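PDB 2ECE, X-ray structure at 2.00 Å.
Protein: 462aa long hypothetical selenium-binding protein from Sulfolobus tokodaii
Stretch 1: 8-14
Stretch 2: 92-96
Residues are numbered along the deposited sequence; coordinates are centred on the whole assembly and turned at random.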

# COMPACT_ATOMS: atom_id res chain seq x y z
N ARG A 8 26.95 -8.52 -6.70
CA ARG A 8 25.78 -7.99 -6.01
C ARG A 8 24.78 -7.27 -6.90
O ARG A 8 25.15 -6.60 -7.87
CB ARG A 8 26.23 -7.05 -4.89
CG ARG A 8 25.16 -6.78 -3.86
CD ARG A 8 24.83 -8.04 -3.06
NE ARG A 8 26.02 -8.65 -2.47
CZ ARG A 8 25.99 -9.57 -1.52
NH1 ARG A 8 24.82 -9.99 -1.04
NH2 ARG A 8 27.12 -10.08 -1.04
N ASP A 9 23.51 -7.40 -6.55
CA ASP A 9 22.44 -6.76 -7.31
C ASP A 9 22.63 -5.25 -7.20
O ASP A 9 22.72 -4.70 -6.10
CB ASP A 9 21.08 -7.16 -6.74
CG ASP A 9 19.94 -6.82 -7.67
OD1 ASP A 9 19.82 -5.64 -8.06
OD2 ASP A 9 19.17 -7.74 -8.01
N PRO A 10 22.71 -4.56 -8.34
CA PRO A 10 22.90 -3.10 -8.33
C PRO A 10 21.71 -2.31 -7.76
O PRO A 10 21.85 -1.12 -7.47
CB PRO A 10 23.18 -2.78 -9.79
CG PRO A 10 22.43 -3.85 -10.52
CD PRO A 10 22.77 -5.08 -9.72
N THR A 11 20.56 -2.95 -7.60
CA THR A 11 19.41 -2.23 -7.05
C THR A 11 19.28 -2.42 -5.53
O THR A 11 18.34 -1.92 -4.92
CB THR A 11 18.10 -2.65 -7.72
OG1 THR A 11 17.88 -4.05 -7.53
CG2 THR A 11 18.15 -2.33 -9.22
N PHE A 12 20.22 -3.15 -4.93
CA PHE A 12 20.21 -3.33 -3.49
C PHE A 12 20.99 -2.14 -2.93
O PHE A 12 22.13 -1.89 -3.33
CB PHE A 12 20.92 -4.62 -3.07
CG PHE A 12 20.15 -5.88 -3.35
CD1 PHE A 12 18.86 -5.83 -3.88
CD2 PHE A 12 20.71 -7.12 -3.07
CE1 PHE A 12 18.15 -7.00 -4.14
CE2 PHE A 12 20.02 -8.29 -3.33
CZ PHE A 12 18.73 -8.24 -3.86
N TYR A 13 20.38 -1.41 -2.00
CA TYR A 13 21.02 -0.24 -1.41
C TYR A 13 21.21 -0.49 0.08
O TYR A 13 20.28 -0.92 0.76
CB TYR A 13 20.14 1.00 -1.64
CG TYR A 13 19.51 1.05 -3.01
CD1 TYR A 13 18.14 0.83 -3.17
CD2 TYR A 13 20.28 1.29 -4.15
CE1 TYR A 13 17.54 0.86 -4.44
CE2 TYR A 13 19.70 1.32 -5.43
CZ TYR A 13 18.32 1.10 -5.56
OH TYR A 13 17.73 1.13 -6.81
N PRO A 14 22.42 -0.24 0.61
CA PRO A 14 22.67 -0.46 2.04
C PRO A 14 21.80 0.43 2.91
O PRO A 14 21.25 -0.00 3.92
CB PRO A 14 24.15 -0.10 2.20
CG PRO A 14 24.72 -0.30 0.83
CD PRO A 14 23.64 0.25 -0.06
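Stretch 2, residues 92-96: NIERR

Stretch 2 passes the type I turn D9 to F12 as an extended, irregular segment, its backbone nearest at D9 and E94, whose CA atoms lie 5.9 Å apart. N92, with positive phi and psi, gives way to beta-like angles at I93, E94 and R95; the CA-to-CB bond of E94 points sideways to stretch 1 and that of R95 toward it.

R95 does most of the binding. Its backbone N donates to D9 OD2 at 2.8 Å. Its side chain starts out extended, chi1 and chi2 both t, then bends at chi3 (m) and chi4 (-82°), so that NE reaches T11 OG1 at 2.8 Å and NH2 reaches T11 O, also at 2.8 Å. One residue of the turn thus receives two guanidinium bonds, through side chain and backbone.

D9, chi1 t, divides its carboxylate: OD2 serves R95, while OD1 accepts from T11 N at 2.8 Å and from T11 OG1 at 2.6 Å. T11 in its p rotamer can therefore donate to D9 and accept from R95 through one hydroxyl. F12 N to D9 O, 3.2 Å, closes the turn.

F12, chi1 m, carries its ring alongside the incoming backbone: CE2 lies 3.5 Å from I93 O, at the ring edge, and CZ 3.8 Å from E94 CA. Farther along, Y13 CE1 approaches R95 NH2 at 4.0 Å.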

# COMPACT_ATOMS: atom_id res chain seq x y z
N ASN A 92 22.75 -15.24 -2.77
CA ASN A 92 22.33 -15.41 -4.15
C ASN A 92 20.88 -15.11 -4.51
O ASN A 92 20.30 -15.79 -5.35
CB ASN A 92 22.68 -16.83 -4.62
CG ASN A 92 24.15 -17.14 -4.47
OD1 ASN A 92 25.01 -16.33 -4.84
ND2 ASN A 92 24.46 -18.31 -3.91
N ILE A 93 20.28 -14.11 -3.87
CA ILE A 93 18.93 -13.73 -4.23
C ILE A 93 19.08 -12.38 -4.92
O ILE A 93 19.97 -11.61 -4.57
CB ILE A 93 17.98 -13.61 -3.01
CG1 ILE A 93 18.56 -12.68 -1.96
CG2 ILE A 93 17.70 -15.00 -2.45
CD1 ILE A 93 17.62 -12.46 -0.77
N GLU A 94 18.24 -12.10 -5.90
CA GLU A 94 18.31 -10.85 -6.63
C GLU A 94 16.91 -10.27 -6.80
O GLU A 94 15.93 -11.00 -6.76
CB GLU A 94 18.97 -11.08 -8.00
CG GLU A 94 18.23 -12.09 -8.89
CD GLU A 94 18.97 -12.40 -10.19
OE1 GLU A 94 19.78 -11.55 -10.63
OE2 GLU A 94 18.73 -13.47 -10.78
N ARG A 95 16.82 -8.95 -6.98
CA ARG A 95 15.52 -8.31 -7.19
C ARG A 95 15.13 -8.72 -8.60
O ARG A 95 15.50 -8.05 -9.57
CB ARG A 95 15.64 -6.79 -7.10
CG ARG A 95 14.30 -6.07 -7.10
CD ARG A 95 14.47 -4.60 -7.42
NE ARG A 95 15.30 -3.88 -6.45
CZ ARG A 95 14.87 -3.40 -5.29
NH1 ARG A 95 13.61 -3.56 -4.92
NH2 ARG A 95 15.71 -2.74 -4.50
N ARG A 96 14.38 -9.81 -8.71
CA ARG A 96 14.02 -10.32 -10.02
C ARG A 96 12.54 -10.61 -10.25
O ARG A 96 12.02 -10.35 -11.33
CB ARG A 96 14.83 -11.59 -10.28
CG ARG A 96 14.46 -12.32 -11.53
CD ARG A 96 15.45 -13.41 -11.85
NE ARG A 96 15.13 -14.02 -13.13
CZ ARG A 96 15.88 -14.94 -13.73
NH1 ARG A 96 17.01 -15.36 -13.17
NH2 ARG A 96 15.51 -15.42 -14.91